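Local coordinates for pesticidal crystal protein Cry4Aa (PDB 2C9K) that kills mosquito larvae by binding midgut epithelial cells and causing their colloid-osmotic lysis, as a pore-forming delta-endotoxin of Bacillus thuringiensis, at residues T533-I537 with M549-P553; D504-C510 with N584-N590. All blocks are in the same frame, centred on the assembly; numbering follows the deposited sequence.

Overall arrangement
Both contacts lie in the C-terminal beta-sandwich domain of the three-domain toxin, and their centres are about 18 Å apart. They share one antiparallel five-stranded sheet, ordered 481-482, 505-511, 584-591, 536-541, 545-550. Contact 2 pairs 504-510 with 584-590. Contact 1 pairs 533-537 with 549-553 at the sheet's 545-550 edge. Strands 584-591 and 536-541 are neighbours, so the contacts touch: I537 CB lies 4.1 Å from N590 O. Along the chain, contact 1 is nested inside the loop closed by contact 2. Contact 1 closes a local hairpin; contact 2 pairs segments with 73 residues between them. Pairing of 536-541 with 584-591 joins them into one layer, whose buried face packs on strand 600-609.

Contact 1. Residues T533-I537 with M549-P553; sequences TRAVI and MALNP
Three backbone hydrogen bonds hold the two segments together. L551 N donates to A535 O at 2.9 Å. I537 N donates to M549 O at 2.9 Å, and M549 N returns a bond to I537 O at 3.1 Å. The strands run antiparallel. I537 with M549 is a hydrogen-bonded pair, CA to CA 5.5 Å. V536 with A550 is a non-hydrogen-bonded pair, CA to CA 4.4 Å. Beyond A550 regular strand pairing ends, although L551 stays extended (phi/psi -91/155). There a water lies between A535 N (3.3 Å) and L551 O (2.9 Å), with weak bonds to both. R534 reaches across with chi1 m, chi2 t and chi3 p. Its NE makes a weak bond to L551 O at 3.4 Å, and A550 CB covers one face of its guanidinium, 3.5 Å from CZ. V536 and A550 share a partly exposed face, with V536 CG2 4.4 Å from A550 CB. On the opposite face, I537 (chi1 p, chi2 t) sets CG1 3.7 Å from M549 CG. Its CD1 lies 3.4 Å from CD2 of L551 (chi1 m, chi2 t). On the buried side L551 packs on L571, Y525 and V600, from strands 569-572, 517-527 and 600-609. This is the open end of an antiparallel beta hairpin, strands 536-541 and 545-550, at one edge of a sheet in the C-terminal beta-sandwich domain (domain III) of the toxin fragment.

Contact 2. Residues D504-C510 with N584-N590; sequences DHFKITC and NISLVFN
Two antiparallel strands, 505-510 and 584-590, pair inside a sheet of the C-terminal beta-sandwich domain (domain III) of the toxin fragment. Their axes lie 4.6 Å apart at 164°. Register is H505-N590, K507-V588 and T509-S586 (non-hydrogen-bonded), alternating with F506-F589, I508-L587 and C510-I585 (hydrogen-bonded). Each of the latter three pairs exchanges two backbone bonds. The shortest is I585 N to C510 O, 2.6 Å. The longest is I508 N to L587 O, 3.0 Å. On the non-hydrogen-bonded pairs' face, K507 (chi1 t) and T509 (m) direct NZ and OG1 to N480. The hydrogen-bonded pairs face the sandwich interior, where L587 and F589 meet I605. I508 (chi1 138°) and L587 (chi1 -110°) both lie off the usual wells, with I508 CG2 4.0 Å from L587 CB. C510 (m) brings SG 4.2 Å from L587 CD2. F506 (chi1 76°) and F589 (chi1 -74°) have nearly parallel but slid rings, planes at 12° and centroids 4.7 Å apart. F589 CB makes a CH-pi contact 3.8 Å from the F506 ring centroid.

Contact 1. Residues T533-I537 with M549-P553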
loop_
_atom_site.group_PDB
_atom_site.type_symbol
_atom_site.label_atom_id
_atom_site.label_comp_id
_atom_site.label_asym_id
_atom_site.label_seq_id
_atom_site.Cartn_x
_atom_site.Cartn_y
_atom_site.Cartn_z
ATOM N N THR A 533 -22.004 -13.864 -22.456
ATOM C CA THR A 533 -20.574 -14.079 -22.649
ATOM C C THR A 533 -19.799 -14.101 -21.328
ATOM O O THR A 533 -18.720 -13.522 -21.215
ATOM C CB THR A 533 -20.003 -12.987 -23.560
ATOM O OG1 THR A 533 -20.397 -11.696 -23.069
ATOM C CG2 THR A 533 -20.510 -13.181 -24.983
ATOM N N ARG A 534 -20.352 -14.785 -20.333
ATOM C CA ARG A 534 -19.716 -14.868 -19.026
ATOM C C ARG A 534 -18.465 -15.730 -19.071
ATOM O O ARG A 534 -18.440 -16.785 -19.706
ATOM C CB ARG A 534 -20.688 -15.459 -18.003
ATOM C CG ARG A 534 -22.047 -14.806 -17.981
ATOM C CD ARG A 534 -23.050 -15.719 -17.317
ATOM N NE ARG A 534 -23.003 -15.643 -15.862
ATOM C CZ ARG A 534 -23.572 -16.532 -15.051
ATOM N NH1 ARG A 534 -24.226 -17.572 -15.557
ATOM N NH2 ARG A 534 -23.504 -16.376 -13.738
ATOM N N ALA A 535 -17.422 -15.270 -18.393
ATOM C CA ALA A 535 -16.184 -16.024 -18.324
ATOM C C ALA A 535 -16.446 -17.115 -17.295
ATOM O O ALA A 535 -17.232 -16.927 -16.367
ATOM C CB ALA A 535 -15.043 -15.132 -17.871
ATOM N N VAL A 536 -15.812 -18.263 -17.470
ATOM C CA VAL A 536 -15.982 -19.368 -16.540
ATOM C C VAL A 536 -14.636 -19.647 -15.896
ATOM O O VAL A 536 -13.616 -19.666 -16.581
ATOM C CB VAL A 536 -16.495 -20.625 -17.274
ATOM C CG1 VAL A 536 -16.344 -21.857 -16.401
ATOM C CG2 VAL A 536 -17.946 -20.433 -17.631
ATOM N N ILE A 537 -14.634 -19.859 -14.586
ATOM C CA ILE A 537 -13.397 -20.116 -13.853
ATOM C C ILE A 537 -13.361 -21.441 -13.103
ATOM O O ILE A 537 -14.238 -21.734 -12.295
ATOM C CB ILE A 537 -13.146 -19.001 -12.853
ATOM C CG1 ILE A 537 -14.431 -18.761 -12.047
ATOM C CG2 ILE A 537 -12.679 -17.757 -13.590
ATOM C CD1 ILE A 537 -14.399 -17.560 -11.140
ATOM N N MET A 549 -17.221 -21.961 -11.528
ATOM C CA MET A 549 -18.353 -21.048 -11.550
ATOM C C MET A 549 -18.266 -20.014 -12.687
ATOM O O MET A 549 -17.200 -19.779 -13.263
ATOM C CB MET A 549 -18.469 -20.342 -10.189
ATOM C CG MET A 549 -17.281 -19.469 -9.828
ATOM S SD MET A 549 -17.406 -18.620 -8.220
ATOM C CE MET A 549 -19.171 -18.154 -8.206
ATOM N N ALA A 550 -19.407 -19.413 -13.006
ATOM C CA ALA A 550 -19.491 -18.396 -14.045
ATOM C C ALA A 550 -19.451 -17.026 -13.384
ATOM O O ALA A 550 -20.111 -16.799 -12.368
ATOM C CB ALA A 550 -20.779 -18.552 -14.821
ATOM N N LEU A 551 -18.666 -16.119 -13.953
ATOM C CA LEU A 551 -18.551 -14.771 -13.423
ATOM C C LEU A 551 -19.585 -13.882 -14.106
ATOM O O LEU A 551 -20.013 -14.171 -15.222
ATOM C CB LEU A 551 -17.140 -14.233 -13.668
ATOM C CG LEU A 551 -16.029 -14.936 -12.885
ATOM C CD1 LEU A 551 -14.684 -14.331 -13.257
ATOM C CD2 LEU A 551 -16.282 -14.792 -11.396
ATOM N N ASN A 552 -19.987 -12.805 -13.436
ATOM C CA ASN A 552 -20.981 -11.890 -13.990
ATOM C C ASN A 552 -20.346 -10.580 -14.423
ATOM O O ASN A 552 -19.272 -10.206 -13.941
ATOM C CB ASN A 552 -22.049 -11.579 -12.947
ATOM C CG ASN A 552 -22.735 -12.820 -12.425
ATOM O OD1 ASN A 552 -23.177 -12.851 -11.274
ATOM N ND2 ASN A 552 -22.842 -13.847 -13.267
ATOM N N PRO A 553 -20.995 -9.863 -15.353
ATOM C CA PRO A 553 -20.446 -8.582 -15.808
ATOM C C PRO A 553 -20.537 -7.664 -14.602
ATOM O O PRO A 553 -21.444 -7.814 -13.792
ATOM C CB PRO A 553 -21.404 -8.172 -16.909
ATOM C CG PRO A 553 -21.904 -9.479 -17.417
ATOM C CD PRO A 553 -22.151 -10.255 -16.171
HETATM O O HOH W 1 -18.137 -12.524 -16.682
#

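Contact 2. Residues D504-C510 with N584-N590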
loop_
_atom_site.group_PDB
_atom_site.type_symbol
_atom_site.label_atom_id
_atom_site.label_comp_id
_atom_site.label_asym_id
_atom_site.label_seq_id
_atom_site.Cartn_x
_atom_site.Cartn_y
_atom_site.Cartn_z
ATOM N N ASP A 504 -5.925 -17.216 -19.151
ATOM C CA ASP A 504 -5.811 -18.667 -19.193
ATOM C C ASP A 504 -5.791 -19.326 -17.817
ATOM O O ASP A 504 -6.801 -19.850 -17.337
ATOM C CB ASP A 504 -4.543 -19.069 -19.957
ATOM C CG ASP A 504 -3.357 -18.157 -19.657
ATOM O OD1 ASP A 504 -3.275 -17.626 -18.529
ATOM O OD2 ASP A 504 -2.495 -17.980 -20.546
ATOM N N HIS A 505 -4.627 -19.297 -17.184
ATOM C CA HIS A 505 -4.455 -19.902 -15.878
ATOM C C HIS A 505 -3.449 -19.116 -15.041
ATOM O O HIS A 505 -2.729 -18.266 -15.560
ATOM C CB HIS A 505 -3.934 -21.316 -16.059
ATOM C CG HIS A 505 -2.645 -21.379 -16.819
ATOM N ND1 HIS A 505 -2.568 -21.137 -18.173
ATOM C CD2 HIS A 505 -1.377 -21.622 -16.410
ATOM C CE1 HIS A 505 -1.310 -21.231 -18.565
ATOM N NE2 HIS A 505 -0.567 -21.524 -17.514
ATOM N N PHE A 506 -3.418 -19.407 -13.743
ATOM C CA PHE A 506 -2.474 -18.792 -12.812
ATOM C C PHE A 506 -2.600 -19.562 -11.513
ATOM O O PHE A 506 -3.690 -20.004 -11.170
ATOM C CB PHE A 506 -2.747 -17.282 -12.627
ATOM C CG PHE A 506 -3.928 -16.946 -11.743
ATOM C CD1 PHE A 506 -3.807 -16.946 -10.357
ATOM C CD2 PHE A 506 -5.148 -16.569 -12.305
ATOM C CE1 PHE A 506 -4.885 -16.568 -9.544
ATOM C CE2 PHE A 506 -6.232 -16.191 -11.505
ATOM C CZ PHE A 506 -6.099 -16.190 -10.126
ATOM N N LYS A 507 -1.482 -19.758 -10.815
ATOM C CA LYS A 507 -1.500 -20.504 -9.557
ATOM C C LYS A 507 -0.852 -19.811 -8.370
ATOM O O LYS A 507 0.272 -19.321 -8.443
ATOM C CB LYS A 507 -0.845 -21.868 -9.744
ATOM C CG LYS A 507 -0.758 -22.699 -8.467
ATOM C CD LYS A 507 0.632 -22.655 -7.860
ATOM C CE LYS A 507 1.631 -23.327 -8.759
ATOM N NZ LYS A 507 3.012 -22.939 -8.392
ATOM N N ILE A 508 -1.576 -19.769 -7.265
ATOM C CA ILE A 508 -1.053 -19.172 -6.057
ATOM C C ILE A 508 -0.932 -20.340 -5.074
ATOM O O ILE A 508 -1.800 -21.223 -5.039
ATOM C CB ILE A 508 -2.005 -18.050 -5.541
ATOM C CG1 ILE A 508 -2.160 -18.117 -4.029
ATOM C CG2 ILE A 508 -3.349 -18.160 -6.202
ATOM C CD1 ILE A 508 -0.982 -17.600 -3.285
ATOM N N THR A 509 0.165 -20.365 -4.316
ATOM C CA THR A 509 0.410 -21.422 -3.337
ATOM C C THR A 509 0.175 -20.914 -1.914
ATOM O O THR A 509 0.685 -19.866 -1.532
ATOM C CB THR A 509 1.850 -21.932 -3.446
ATOM O OG1 THR A 509 2.131 -22.250 -4.811
ATOM C CG2 THR A 509 2.041 -23.179 -2.599
ATOM N N CYS A 510 -0.591 -21.663 -1.130
ATOM C CA CYS A 510 -0.892 -21.260 0.245
ATOM C C CYS A 510 -0.482 -22.304 1.265
ATOM O O CYS A 510 -0.441 -23.496 0.969
ATOM C CB CYS A 510 -2.386 -20.989 0.407
ATOM S SG CYS A 510 -3.046 -19.851 -0.805
ATOM N N ASN A 584 0.397 -27.756 2.593
ATOM C CA ASN A 584 0.811 -26.891 1.492
ATOM C C ASN A 584 -0.291 -27.021 0.432
ATOM O O ASN A 584 -0.646 -28.122 0.017
ATOM C CB ASN A 584 2.162 -27.334 0.930
ATOM C CG ASN A 584 2.760 -26.315 -0.026
ATOM O OD1 ASN A 584 3.139 -25.216 0.378
ATOM N ND2 ASN A 584 2.847 -26.678 -1.303
ATOM N N ILE A 585 -0.839 -25.893 0.005
ATOM C CA ILE A 585 -1.934 -25.905 -0.951
ATOM C C ILE A 585 -1.604 -25.263 -2.282
ATOM O O ILE A 585 -0.968 -24.219 -2.327
ATOM C CB ILE A 585 -3.145 -25.170 -0.364
ATOM C CG1 ILE A 585 -3.455 -25.722 1.035
ATOM C CG2 ILE A 585 -4.335 -25.309 -1.289
ATOM C CD1 ILE A 585 -4.401 -24.855 1.834
ATOM N N SER A 586 -2.044 -25.898 -3.362
ATOM C CA SER A 586 -1.845 -25.374 -4.710
ATOM C C SER A 586 -3.194 -24.877 -5.215
ATOM O O SER A 586 -4.161 -25.634 -5.273
ATOM C CB SER A 586 -1.328 -26.458 -5.655
ATOM O OG SER A 586 -0.055 -26.909 -5.254
ATOM N N LEU A 587 -3.257 -23.598 -5.556
ATOM C CA LEU A 587 -4.486 -23.012 -6.047
ATOM C C LEU A 587 -4.327 -22.708 -7.537
ATOM O O LEU A 587 -3.858 -21.635 -7.934
ATOM C CB LEU A 587 -4.810 -21.742 -5.249
ATOM C CG LEU A 587 -6.018 -21.773 -4.293
ATOM C CD1 LEU A 587 -5.889 -22.898 -3.288
ATOM C CD2 LEU A 587 -6.127 -20.438 -3.570
ATOM N N VAL A 588 -4.709 -23.677 -8.361
ATOM C CA VAL A 588 -4.599 -23.521 -9.802
ATOM C C VAL A 588 -5.900 -23.014 -10.390
ATOM O O VAL A 588 -6.907 -23.706 -10.355
ATOM C CB VAL A 588 -4.259 -24.850 -10.490
ATOM C CG1 VAL A 588 -3.785 -24.586 -11.901
ATOM C CG2 VAL A 588 -3.206 -25.595 -9.699
ATOM N N PHE A 589 -5.861 -21.799 -10.926
ATOM C CA PHE A 589 -7.022 -21.180 -11.545
ATOM C C PHE A 589 -6.934 -21.282 -13.063
ATOM O O PHE A 589 -5.910 -20.949 -13.662
ATOM C CB PHE A 589 -7.123 -19.692 -11.166
ATOM C CG PHE A 589 -7.571 -19.444 -9.756
ATOM C CD1 PHE A 589 -6.658 -19.432 -8.709
ATOM C CD2 PHE A 589 -8.917 -19.256 -9.469
ATOM C CE1 PHE A 589 -7.079 -19.239 -7.398
ATOM C CE2 PHE A 589 -9.349 -19.064 -8.156
ATOM C CZ PHE A 589 -8.426 -19.057 -7.120
ATOM N N ASN A 590 -8.017 -21.746 -13.680
ATOM C CA ASN A 590 -8.092 -21.863 -15.136
ATOM C C ASN A 590 -9.347 -21.189 -15.656
ATOM O O ASN A 590 -10.372 -21.132 -14.970
ATOM C CB ASN A 590 -8.130 -23.325 -15.578
ATOM C CG ASN A 590 -6.756 -23.898 -15.831
ATOM O OD1 ASN A 590 -6.271 -24.730 -15.065
ATOM N ND2 ASN A 590 -6.116 -23.457 -16.911
#